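Local coordinates for serine protease inhibitor 4, isoform B (Drosophila melanogaster, PDB 4P0F), which probably inhibits serine-type and cysteine-type endopeptidases in the manner of the serpins, at residues K270-F274 and P359-V363; K24-Q28 and V280-V285; F10-A15 and D369-F373. All blocks are in the same frame, centred on the assembly; numbering follows the deposited sequence.

Contact 1 of 3, residues K270-F274 and P359-V363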
ATOM      1  N   LYS A 270     -16.661  -8.744 -17.259  1.00 18.59           N
ATOM      2  CA  LYS A 270     -15.635  -9.771 -17.438  1.00 20.41           C
ATOM      3  C   LYS A 270     -14.350  -9.274 -16.795  1.00 21.47           C
ATOM      4  O   LYS A 270     -13.889  -8.173 -17.075  1.00 19.07           O
ATOM      5  CB  LYS A 270     -15.413 -10.121 -18.915  1.00 20.23           C
ATOM      6  CG  LYS A 270     -16.580 -10.856 -19.551  1.00 30.88           C
ATOM      7  CD  LYS A 270     -16.367 -11.048 -21.040  1.00 46.67           C
ATOM      8  CE  LYS A 270     -16.853 -12.410 -21.495  1.00 74.03           C
ATOM      9  NZ  LYS A 270     -18.312 -12.615 -21.292  1.00 76.36           N
ATOM     10  N   LEU A 271     -13.785 -10.097 -15.921  1.00 16.63           N
ATOM     11  CA  LEU A 271     -12.612  -9.721 -15.135  1.00 19.87           C
ATOM     12  C   LEU A 271     -11.613 -10.867 -15.126  1.00 19.33           C
ATOM     13  O   LEU A 271     -12.005 -12.003 -14.898  1.00 17.83           O
ATOM     14  CB  LEU A 271     -13.022  -9.380 -13.703  1.00 19.96           C
ATOM     15  CG  LEU A 271     -11.937  -8.846 -12.773  1.00 17.05           C
ATOM     16  CD1 LEU A 271     -11.494  -7.466 -13.234  1.00 20.33           C
ATOM     17  CD2 LEU A 271     -12.477  -8.786 -11.365  1.00 17.65           C
ATOM     18  N   PRO A 272     -10.324 -10.582 -15.368  1.00 18.61           N
ATOM     19  CA  PRO A 272      -9.355 -11.683 -15.289  1.00 17.93           C
ATOM     20  C   PRO A 272      -9.211 -12.223 -13.875  1.00 18.51           C
ATOM     21  O   PRO A 272      -9.285 -11.467 -12.904  1.00 16.97           O
ATOM     22  CB  PRO A 272      -8.034 -11.046 -15.749  1.00 24.48           C
ATOM     23  CG  PRO A 272      -8.405  -9.727 -16.364  1.00 29.44           C
ATOM     24  CD  PRO A 272      -9.683  -9.303 -15.720  1.00 22.22           C
ATOM     25  N   ARG A 273      -9.019 -13.533 -13.777  1.00 18.36           N
ATOM     26  CA  ARG A 273      -8.589 -14.170 -12.551  1.00 17.22           C
ATOM     27  C   ARG A 273      -7.068 -14.009 -12.505  1.00 18.34           C
ATOM     28  O   ARG A 273      -6.351 -14.673 -13.254  1.00 21.29           O
ATOM     29  CB  ARG A 273      -9.017 -15.647 -12.532  1.00 19.01           C
ATOM     30  CG  ARG A 273      -8.753 -16.388 -11.225  1.00 22.77           C
ATOM     31  CD  ARG A 273      -9.340 -17.819 -11.247  1.00 27.05           C
ATOM     32  NE  ARG A 273      -8.634 -18.675 -12.188  1.00 37.91           N
ATOM     33  CZ  ARG A 273      -9.181 -19.653 -12.903  1.00 34.88           C
ATOM     34  NH1 ARG A 273     -10.489 -19.923 -12.838  1.00 30.88           N
ATOM     35  NH2 ARG A 273      -8.406 -20.361 -13.710  1.00 38.10           N
ATOM     36  N   PHE A 274      -6.577 -13.107 -11.660  1.00 18.06           N
ATOM     37  CA  PHE A 274      -5.160 -12.751 -11.710  1.00 17.63           C
ATOM     38  C   PHE A 274      -4.538 -12.614 -10.339  1.00 23.06           C
ATOM     39  O   PHE A 274      -5.226 -12.508  -9.326  1.00 20.79           O
ATOM     40  CB  PHE A 274      -4.972 -11.445 -12.505  1.00 16.89           C
ATOM     41  CG  PHE A 274      -5.347 -10.187 -11.747  1.00 16.79           C
ATOM     42  CD1 PHE A 274      -6.645  -9.706 -11.760  1.00 19.72           C
ATOM     43  CD2 PHE A 274      -4.382  -9.468 -11.055  1.00 21.74           C
ATOM     44  CE1 PHE A 274      -6.985  -8.539 -11.079  1.00 19.72           C
ATOM     45  CE2 PHE A 274      -4.714  -8.310 -10.367  1.00 20.61           C
ATOM     46  CZ  PHE A 274      -6.013  -7.841 -10.378  1.00 20.03           C
ATOM     47  N   PRO A 359      -5.222  -3.372 -20.378  1.00 18.33           N
ATOM     48  CA  PRO A 359      -4.673  -2.867 -19.111  1.00 18.24           C
ATOM     49  C   PRO A 359      -5.573  -1.896 -18.348  1.00 18.15           C
ATOM     50  O   PRO A 359      -6.230  -1.031 -18.943  1.00 18.69           O
ATOM     51  CB  PRO A 359      -3.376  -2.181 -19.554  1.00 19.91           C
ATOM     52  CG  PRO A 359      -2.941  -2.996 -20.724  1.00 17.88           C
ATOM     53  CD  PRO A 359      -4.223  -3.300 -21.461  1.00 21.06           C
ATOM     54  N   PHE A 360      -5.591  -2.056 -17.026  1.00 16.50           N
ATOM     55  CA  PHE A 360      -6.447  -1.265 -16.157  1.00 14.39           C
ATOM     56  C   PHE A 360      -5.785  -1.000 -14.816  1.00 17.31           C
ATOM     57  O   PHE A 360      -4.758  -1.608 -14.474  1.00 17.79           O
ATOM     58  CB  PHE A 360      -7.811  -1.947 -15.952  1.00 15.20           C
ATOM     59  CG  PHE A 360      -7.743  -3.318 -15.314  1.00 14.54           C
ATOM     60  CD1 PHE A 360      -7.777  -3.467 -13.931  1.00 15.03           C
ATOM     61  CD2 PHE A 360      -7.683  -4.455 -16.100  1.00 18.49           C
ATOM     62  CE1 PHE A 360      -7.732  -4.726 -13.357  1.00 17.82           C
ATOM     63  CE2 PHE A 360      -7.637  -5.710 -15.530  1.00 18.12           C
ATOM     64  CZ  PHE A 360      -7.661  -5.843 -14.155  1.00 14.93           C
ATOM     65  N   THR A 361      -6.347  -0.049 -14.077  1.00 17.69           N
ATOM     66  CA  THR A 361      -5.876   0.247 -12.737  1.00 12.94           C
ATOM     67  C   THR A 361      -6.992  -0.113 -11.763  1.00 18.74           C
ATOM     68  O   THR A 361      -8.168  -0.192 -12.134  1.00 16.78           O
ATOM     69  CB  THR A 361      -5.427   1.730 -12.596  1.00 21.21           C
ATOM     70  OG1 THR A 361      -4.946   1.965 -11.265  1.00 30.31           O
ATOM     71  CG2 THR A 361      -6.545   2.658 -12.868  1.00 22.29           C
ATOM     72  N   TYR A 362      -6.616  -0.403 -10.526  1.00 14.79           N
ATOM     73  CA  TYR A 362      -7.587  -0.817  -9.528  1.00 12.49           C
ATOM     74  C   TYR A 362      -7.172  -0.311  -8.149  1.00 15.23           C
ATOM     75  O   TYR A 362      -5.993  -0.050  -7.882  1.00 17.31           O
ATOM     76  CB  TYR A 362      -7.758  -2.348  -9.521  1.00 15.79           C
ATOM     77  CG  TYR A 362      -6.499  -3.097  -9.162  1.00 14.09           C
ATOM     78  CD1 TYR A 362      -6.155  -3.305  -7.835  1.00 18.60           C
ATOM     79  CD2 TYR A 362      -5.638  -3.559 -10.144  1.00 16.04           C
ATOM     80  CE1 TYR A 362      -5.000  -3.970  -7.494  1.00 17.76           C
ATOM     81  CE2 TYR A 362      -4.471  -4.227  -9.812  1.00 16.78           C
ATOM     82  CZ  TYR A 362      -4.158  -4.427  -8.484  1.00 18.76           C
ATOM     83  OH  TYR A 362      -2.994  -5.078  -8.143  1.00 20.41           O
ATOM     84  N   VAL A 363      -8.170  -0.156  -7.291  1.00 13.52           N
ATOM     85  CA  VAL A 363      -7.996   0.332  -5.933  1.00 14.85           C
ATOM     86  C   VAL A 363      -8.902  -0.459  -5.007  1.00 15.96           C
ATOM     87  O   VAL A 363     -10.075  -0.660  -5.304  1.00 18.12           O
ATOM     88  CB  VAL A 363      -8.347   1.828  -5.809  1.00 15.88           C
ATOM     89  CG1 VAL A 363      -7.889   2.371  -4.446  1.00 15.96           C
ATOM     90  CG2 VAL A 363      -7.728   2.623  -6.938  1.00 17.02           C
TER
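Phe-274 crosses Phe-360 obliquely, its CE1 4.1 Å from CZ of Phe-360, at the edge of the Phe-360 ring and near its plane. The neighbouring CZ of the same ring lies 4.0 Å from Tyr-362 CE2, the two rings oblique, their planes 56° apart. Two apart in the strand, Phe-360 and Tyr-362 both point toward 270-274, and in each CG sits between the backbone N and the carbonyl carbon (chi1 60° and 62°). In serpin terms, strand 360-366 belongs to the small barrel-like sheet B, and 270-274 is where strand 263-281 passes from sheet C toward sheet A. Leu-271 CD1 and Pro-272 CD add to the packing around the Phe-360 ring, the proline carbon 4.1 Å from Phe-360 CE2. The backbones stay well apart, with the CA atoms of Leu-271 and Phe-360 10.5 Å from each other, and only side chains meet. The other side of 270-274 is looser and polar: Arg-273 turns out to solvent, where its NH1 makes a salt bridge with Glu-326, and Lys-270, only partly exposed, lies over Phe-355 in a cation-pi contact.

Contact 2 of 3, residues K24-Q28 and V280-V285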
ATOM      1  N   LYS A  24       5.204   7.805  -9.388  1.00 22.46           N
ATOM      2  CA  LYS A  24       6.646   7.603  -9.316  1.00 24.06           C
ATOM      3  C   LYS A  24       7.030   6.132  -9.519  1.00 24.67           C
ATOM      4  O   LYS A  24       8.077   5.843 -10.082  1.00 27.01           O
ATOM      5  CB  LYS A  24       7.198   8.101  -7.973  1.00 23.25           C
ATOM      6  CG  LYS A  24       7.001   9.595  -7.721  1.00 23.26           C
ATOM      7  CD  LYS A  24       7.453  10.456  -8.888  1.00 27.95           C
ATOM      8  CE  LYS A  24       7.265  11.932  -8.556  1.00 26.42           C
ATOM      9  NZ  LYS A  24       7.534  12.807  -9.712  1.00 30.12           N
ATOM     10  N   LEU A  25       6.192   5.210  -9.054  1.00 23.02           N
ATOM     11  CA  LEU A  25       6.477   3.785  -9.223  1.00 23.96           C
ATOM     12  C   LEU A  25       6.306   3.364 -10.673  1.00 25.83           C
ATOM     13  O   LEU A  25       7.095   2.584 -11.195  1.00 27.94           O
ATOM     14  CB  LEU A  25       5.571   2.933  -8.341  1.00 22.26           C
ATOM     15  CG  LEU A  25       5.854   2.933  -6.843  1.00 21.11           C
ATOM     16  CD1 LEU A  25       4.781   2.153  -6.094  1.00 19.91           C
ATOM     17  CD2 LEU A  25       7.240   2.352  -6.544  1.00 23.00           C
ATOM     18  N   SER A  26       5.261   3.877 -11.313  1.00 29.17           N
ATOM     19  CA  SER A  26       4.993   3.560 -12.712  1.00 34.00           C
ATOM     20  C   SER A  26       6.137   4.039 -13.596  1.00 37.07           C
ATOM     21  O   SER A  26       6.516   3.374 -14.556  1.00 37.63           O
ATOM     22  CB  SER A  26       3.673   4.190 -13.162  1.00 40.85           C
ATOM     23  OG  SER A  26       2.576   3.607 -12.472  1.00 36.59           O
ATOM     24  N   GLY A  27       6.686   5.200 -13.269  1.00 34.52           N
ATOM     25  CA  GLY A  27       7.849   5.708 -13.964  1.00 39.93           C
ATOM     26  C   GLY A  27       9.077   4.856 -13.713  1.00 34.68           C
ATOM     27  O   GLY A  27       9.899   4.676 -14.606  1.00 37.93           O
ATOM     28  N   GLN A  28       9.209   4.332 -12.497  1.00 34.47           N
ATOM     29  CA  GLN A  28      10.382   3.542 -12.126  1.00 34.64           C
ATOM     30  C   GLN A  28      10.280   2.115 -12.674  1.00 37.18           C
ATOM     31  O   GLN A  28      11.298   1.482 -12.952  1.00 44.58           O
ATOM     32  CB  GLN A  28      10.555   3.518 -10.594  1.00 41.54           C
ATOM     33  CG  GLN A  28      11.910   2.984 -10.117  1.00 50.49           C
ATOM     34  CD  GLN A  28      12.007   2.835  -8.595  1.00 43.39           C
ATOM     35  OE1 GLN A  28      11.491   3.660  -7.837  1.00 34.76           O
ATOM     36  NE2 GLN A  28      12.675   1.771  -8.148  1.00 35.34           N
ATOM     37  N   VAL A 280       9.719  -3.234  -3.840  1.00 15.57           N
ATOM     38  CA  VAL A 280      10.474  -2.054  -4.191  1.00 15.57           C
ATOM     39  C   VAL A 280      11.108  -1.439  -2.955  1.00 16.25           C
ATOM     40  O   VAL A 280      10.535  -1.503  -1.860  1.00 18.18           O
ATOM     41  CB  VAL A 280       9.574  -0.999  -4.887  1.00 17.86           C
ATOM     42  CG1 VAL A 280       8.474  -0.516  -3.949  1.00 20.07           C
ATOM     43  CG2 VAL A 280      10.392   0.166  -5.406  1.00 24.41           C
ATOM     44  N   GLU A 281      12.303  -0.882  -3.129  1.00 17.60           N
ATOM     45  CA  GLU A 281      12.926  -0.070  -2.099  1.00 16.44           C
ATOM     46  C   GLU A 281      12.535   1.375  -2.444  1.00 16.78           C
ATOM     47  O   GLU A 281      12.741   1.829  -3.575  1.00 16.55           O
ATOM     48  CB  GLU A 281      14.450  -0.291  -2.047  1.00 18.26           C
ATOM     49  CG  GLU A 281      15.119   0.195  -0.760  1.00 20.38           C
ATOM     50  CD  GLU A 281      15.238   1.696  -0.689  1.00 25.45           C
ATOM     51  OE1 GLU A 281      15.392   2.320  -1.751  1.00 22.72           O
ATOM     52  OE2 GLU A 281      15.192   2.253   0.427  1.00 24.23           O
ATOM     53  N   LEU A 282      11.921   2.065  -1.487  1.00 15.14           N
ATOM     54  CA  LEU A 282      11.186   3.306  -1.770  1.00 14.28           C
ATOM     55  C   LEU A 282      11.989   4.602  -1.599  1.00 17.32           C
ATOM     56  O   LEU A 282      11.419   5.685  -1.701  1.00 17.42           O
ATOM     57  CB  LEU A 282       9.946   3.373  -0.873  1.00 12.40           C
ATOM     58  CG  LEU A 282       8.774   2.465  -1.253  1.00 17.03           C
ATOM     59  CD1 LEU A 282       7.723   2.483  -0.177  1.00 15.25           C
ATOM     60  CD2 LEU A 282       8.158   2.912  -2.577  1.00 20.57           C
ATOM     61  N   SER A 283      13.302   4.509  -1.363  1.00 17.79           N
ATOM     62  CA  SER A 283      14.110   5.713  -1.152  1.00 16.74           C
ATOM     63  C   SER A 283      13.996   6.690  -2.316  1.00 15.95           C
ATOM     64  O   SER A 283      13.842   7.898  -2.116  1.00 18.44           O
ATOM     65  CB  SER A 283      15.588   5.354  -0.948  1.00 19.48           C
ATOM     66  OG  SER A 283      15.773   4.691   0.287  1.00 31.96           O
ATOM     67  N   GLU A 284      14.084   6.168  -3.534  1.00 16.53           N
ATOM     68  CA  GLU A 284      14.031   7.008  -4.716  1.00 20.81           C
ATOM     69  C   GLU A 284      12.669   7.701  -4.839  1.00 18.45           C
ATOM     70  O   GLU A 284      12.609   8.896  -5.148  1.00 21.73           O
ATOM     71  CB  GLU A 284      14.340   6.180  -5.963  1.00 24.37           C
ATOM     72  CG  GLU A 284      14.463   6.991  -7.245  1.00 45.94           C
ATOM     73  CD  GLU A 284      14.666   6.112  -8.466  1.00 55.40           C
ATOM     74  OE1 GLU A 284      15.196   4.993  -8.312  1.00 40.13           O
ATOM     75  OE2 GLU A 284      14.284   6.530  -9.577  1.00 58.02           O
ATOM     76  N   VAL A 285      11.587   6.970  -4.583  1.00 19.05           N
ATOM     77  CA  VAL A 285      10.242   7.549  -4.626  1.00 17.58           C
ATOM     78  C   VAL A 285      10.136   8.684  -3.599  1.00 18.70           C
ATOM     79  O   VAL A 285       9.658   9.776  -3.921  1.00 17.53           O
ATOM     80  CB  VAL A 285       9.149   6.487  -4.363  1.00 17.60           C
ATOM     81  CG1 VAL A 285       7.812   7.131  -4.014  1.00 19.06           C
ATOM     82  CG2 VAL A 285       8.996   5.586  -5.574  1.00 19.34           C
TER
HETATM   83  O   HOH W   1      11.928   4.009  -5.022  1.00 20.48           O
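The side-chain amide of Gln-28 and the carboxylate of Glu-284 lie stacked, their planes only 11° apart, with Glu-284 OE1 over one face of the amide, 3.9 Å from Gln-28 CD. On the other side of the amide plane Val-280 CG2 comes in obliquely at 3.9 Å from Gln-28 NE2, while Val-285 CG2 lies 3.9 Å from Gln-28 OE1. No hydrogen bond joins amide and carboxylate; the latter has its salt bridge with Lys-288 through OE2. This is the serpin's first long helix, 6-28, set with its last turn against the junction where strand 263-281 gives way to the short helix 283-288. Gln-28 gets there with CG anti to its N (chi1 -167°) and an extended chain beyond. One turn back, Leu-25 supplies the greasy half: its CD2 lies 3.8 Å from Val-285 CG2, the side chains crossing at about a right angle, and also touches Val-280 and Leu-282. Lys-24 contributes its CB against Val-285 before its chain bends away. A water stitches the polar half together: Val-285 N donates to it at 3.0 Å, while Gln-28 OE1 and Glu-281 O also bond to it. With an alanine here, the water would probably lose one of its anchors and the Glu-284 carboxylate the flat group stacked on it. Glu-281 turns away to the helix start: its OE2 takes Ser-283 OG on the syn lone pair and also Ile-316 N, and Ser-283 N reaches Glu-281 OE1 at 3.1 Å, from 47° above the carboxylate plane.

Contact 3 of 3, residues F10-A15 and D369-F373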
ATOM      1  N   PHE A  10      -8.269  12.680   6.304  1.00 23.29           N
ATOM      2  CA  PHE A  10      -7.252  11.641   6.314  1.00 21.70           C
ATOM      3  C   PHE A  10      -7.333  10.851   5.013  1.00 18.89           C
ATOM      4  O   PHE A  10      -6.323  10.580   4.378  1.00 17.25           O
ATOM      5  CB  PHE A  10      -7.420  10.713   7.520  1.00 22.05           C
ATOM      6  CG  PHE A  10      -6.349   9.656   7.618  1.00 19.46           C
ATOM      7  CD1 PHE A  10      -6.449   8.481   6.890  1.00 17.61           C
ATOM      8  CD2 PHE A  10      -5.246   9.834   8.429  1.00 21.69           C
ATOM      9  CE1 PHE A  10      -5.464   7.516   6.954  1.00 20.51           C
ATOM     10  CE2 PHE A  10      -4.265   8.860   8.499  1.00 17.13           C
ATOM     11  CZ  PHE A  10      -4.370   7.707   7.767  1.00 18.80           C
ATOM     12  N   ALA A  11      -8.547  10.488   4.619  1.00 18.59           N
ATOM     13  CA  ALA A  11      -8.737   9.714   3.402  1.00 18.75           C
ATOM     14  C   ALA A  11      -8.299  10.505   2.174  1.00 18.20           C
ATOM     15  O   ALA A  11      -7.607   9.971   1.306  1.00 16.68           O
ATOM     16  CB  ALA A  11     -10.183   9.291   3.273  1.00 20.96           C
ATOM     17  N   ARG A  12      -8.692  11.777   2.112  1.00 19.18           N
ATOM     18  CA  ARG A  12      -8.318  12.642   0.999  1.00 18.42           C
ATOM     19  C   ARG A  12      -6.811  12.756   0.855  1.00 16.57           C
ATOM     20  O   ARG A  12      -6.272  12.653  -0.242  1.00 16.23           O
ATOM     21  CB  ARG A  12      -8.900  14.051   1.173  1.00 20.07           C
ATOM     22  CG  ARG A  12     -10.351  14.177   0.871  1.00 24.15           C
ATOM     23  CD  ARG A  12     -10.677  15.649   0.600  1.00 29.60           C
ATOM     24  NE  ARG A  12     -10.383  16.470   1.770  1.00 30.93           N
ATOM     25  CZ  ARG A  12     -11.230  16.647   2.780  1.00 26.17           C
ATOM     26  NH1 ARG A  12     -12.416  16.061   2.766  1.00 33.91           N
ATOM     27  NH2 ARG A  12     -10.891  17.411   3.808  1.00 34.59           N
ATOM     28  N   ARG A  13      -6.116  12.971   1.967  1.00 16.23           N
ATOM     29  CA  ARG A  13      -4.677  13.162   1.908  1.00 17.88           C
ATOM     30  C   ARG A  13      -3.961  11.867   1.536  1.00 15.23           C
ATOM     31  O   ARG A  13      -2.998  11.893   0.772  1.00 15.53           O
ATOM     32  CB  ARG A  13      -4.179  13.726   3.238  1.00 15.21           C
ATOM     33  CG  ARG A  13      -4.777  15.099   3.451  1.00 20.39           C
ATOM     34  CD  ARG A  13      -4.113  15.902   4.501  1.00 28.73           C
ATOM     35  NE  ARG A  13      -4.648  17.260   4.528  1.00 28.37           N
ATOM     36  CZ  ARG A  13      -4.161  18.220   5.299  1.00 26.74           C
ATOM     37  NH1 ARG A  13      -3.129  17.962   6.089  1.00 31.85           N
ATOM     38  NH2 ARG A  13      -4.688  19.435   5.276  1.00 25.36           N
ATOM     39  N   LEU A  14      -4.454  10.738   2.034  1.00 14.02           N
ATOM     40  CA  LEU A  14      -3.894   9.441   1.669  1.00 17.70           C
ATOM     41  C   LEU A  14      -4.128   9.138   0.191  1.00 14.45           C
ATOM     42  O   LEU A  14      -3.248   8.601  -0.482  1.00 17.02           O
ATOM     43  CB  LEU A  14      -4.490   8.339   2.539  1.00 14.94           C
ATOM     44  CG  LEU A  14      -4.007   6.928   2.189  1.00 14.55           C
ATOM     45  CD1 LEU A  14      -2.485   6.863   2.248  1.00 14.99           C
ATOM     46  CD2 LEU A  14      -4.625   5.902   3.119  1.00 18.96           C
ATOM     47  N   ALA A  15      -5.301   9.500  -0.322  1.00 14.33           N
ATOM     48  CA  ALA A  15      -5.592   9.300  -1.744  1.00 15.09           C
ATOM     49  C   ALA A  15      -4.624  10.073  -2.638  1.00 18.93           C
ATOM     50  O   ALA A  15      -4.188   9.567  -3.672  1.00 17.30           O
ATOM     51  CB  ALA A  15      -7.045   9.686  -2.065  1.00 17.32           C
ATOM     52  N   ASP A 369     -13.190   7.091  -0.093  1.00 28.76           N
ATOM     53  CA  ASP A 369     -11.933   7.317  -0.788  1.00 32.55           C
ATOM     54  C   ASP A 369     -10.752   7.041   0.105  1.00 22.18           C
ATOM     55  O   ASP A 369      -9.759   7.735   0.009  1.00 26.25           O
ATOM     56  CB  ASP A 369     -11.839   8.757  -1.332  1.00 46.27           C
ATOM     57  CG  ASP A 369     -11.650   9.799  -0.242  1.00 42.87           C
ATOM     58  OD1 ASP A 369     -12.259   9.669   0.843  1.00 42.96           O
ATOM     59  OD2 ASP A 369     -10.884  10.757  -0.486  1.00 26.22           O
ATOM     60  N   LEU A 370     -10.839   6.017   0.960  1.00 18.15           N
ATOM     61  CA  LEU A 370      -9.653   5.613   1.718  1.00 13.39           C
ATOM     62  C   LEU A 370      -9.014   4.397   1.052  1.00 16.69           C
ATOM     63  O   LEU A 370      -9.531   3.288   1.175  1.00 18.09           O
ATOM     64  CB  LEU A 370      -9.996   5.305   3.175  1.00 15.28           C
ATOM     65  CG  LEU A 370      -8.754   5.373   4.084  1.00 33.78           C
ATOM     66  CD1 LEU A 370      -9.133   5.706   5.512  1.00 44.74           C
ATOM     67  CD2 LEU A 370      -7.956   4.084   4.048  1.00 33.53           C
ATOM     68  N   PRO A 371      -7.898   4.601   0.327  1.00 14.54           N
ATOM     69  CA  PRO A 371      -7.316   3.489  -0.423  1.00 16.18           C
ATOM     70  C   PRO A 371      -6.367   2.642   0.415  1.00 20.93           C
ATOM     71  O   PRO A 371      -5.446   3.167   1.032  1.00 19.59           O
ATOM     72  CB  PRO A 371      -6.571   4.189  -1.554  1.00 14.27           C
ATOM     73  CG  PRO A 371      -6.189   5.499  -0.998  1.00 17.53           C
ATOM     74  CD  PRO A 371      -7.216   5.873   0.021  1.00 16.73           C
ATOM     75  N   LEU A 372      -6.604   1.335   0.440  1.00 14.66           N
ATOM     76  CA  LEU A 372      -5.759   0.415   1.208  1.00 12.39           C
ATOM     77  C   LEU A 372      -4.725  -0.249   0.314  1.00 18.11           C
ATOM     78  O   LEU A 372      -3.586  -0.471   0.728  1.00 17.23           O
ATOM     79  CB  LEU A 372      -6.616  -0.645   1.904  1.00 16.23           C
ATOM     80  CG  LEU A 372      -7.543  -0.115   2.996  1.00 21.74           C
ATOM     81  CD1 LEU A 372      -8.455  -1.213   3.511  1.00 42.15           C
ATOM     82  CD2 LEU A 372      -6.748   0.520   4.135  1.00 25.60           C
ATOM     83  N   PHE A 373      -5.136  -0.558  -0.913  1.00 14.32           N
ATOM     84  CA  PHE A 373      -4.263  -1.119  -1.936  1.00 14.28           C
ATOM     85  C   PHE A 373      -4.545  -0.409  -3.257  1.00 13.81           C
ATOM     86  O   PHE A 373      -5.674   0.032  -3.517  1.00 15.39           O
ATOM     87  CB  PHE A 373      -4.467  -2.633  -2.110  1.00 15.11           C
ATOM     88  CG  PHE A 373      -4.045  -3.446  -0.931  1.00 14.69           C
ATOM     89  CD1 PHE A 373      -4.902  -3.639   0.131  1.00 15.43           C
ATOM     90  CD2 PHE A 373      -2.790  -4.017  -0.884  1.00 18.92           C
ATOM     91  CE1 PHE A 373      -4.521  -4.388   1.221  1.00 19.23           C
ATOM     92  CE2 PHE A 373      -2.409  -4.767   0.207  1.00 16.95           C
ATOM     93  CZ  PHE A 373      -3.270  -4.934   1.259  1.00 15.75           C
TER
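Ala-11 and Leu-370 bring helix 6-28 right down onto strand 370-377, their CA atoms 4.5 Å apart, an approach the small alanine allows. The apolar contacts run along one face of the helix. Ala-11 CB rests against Leu-370 CB; the two methyls of Leu-370 then divide, CD1 going to Phe-10 CD1 at 4.1 Å and CD2 to Leu-14 CD2 at 3.9 Å. Leu-14, with CG anti to the backbone N (chi1 177°), slides past Pro-371 in the opposite direction, its CG 4.0 Å from Pro-371 CD, and the proline ring also lies against Ala-15, CG to CA. This is the serpin helix that backs onto sheet B, at the turn between strands 360-366 and 370-377; just beyond, Leu-372 and Phe-373 both face Leu-364 in a classic beta bulge. The Phe-10 ring is also edge-to-face with Phe-78.

Carbon against oxygen makes the second group. Asp-369 OD1 lies 3.2 Å from Ala-11 CB, and its OD2 comes within 3.5 Å of Arg-12 CA. Leu-14 CD2 presses on Pro-371 O, a buried carbonyl that has no hydrogen-bond partner in the model.

Charge and backbone polarity add little. Asp-369 OD2 and Arg-12 NE are 6.2 Å apart, too far for a salt bridge, though the opposite charges may still attract weakly. Ala-11 O and Asp-369 O, both acceptors, stand close without bonding; Ala-11 O is taken by Ala-15 N. With no hydrogen bond between 10-15 and 369-373, the contact appears to rest mainly on the fit of small and branched apolar groups, and the unpartnered Pro-371 O is a likely cost of packing them so closely.

Overall arrangement
Contacts 1 and 3 are buried, whereas contact 2 is only partly so, and the chemistry follows: the two buried ones rely on apolar packing, mainly aromatic in contact 1 and mainly aliphatic in contact 3, where a carboxylate also lies against the helix, while contact 2 adds a bridging water and stacked polar groups. Helix 6-28 serves contacts 2 and 3, at its end and near its start. Contacts 1 and 3 use neighbouring antiparallel strands, 360-366 and 370-377, and touch directly, Val-363 CG1 lying 3.7 Å from Pro-371 CB. Contact 2 touches neither. Contacts 1 and 2 join the long strand 263-281 to strand 360-366 and to helix 6-28, and contact 3 joins that helix to strand 370-377.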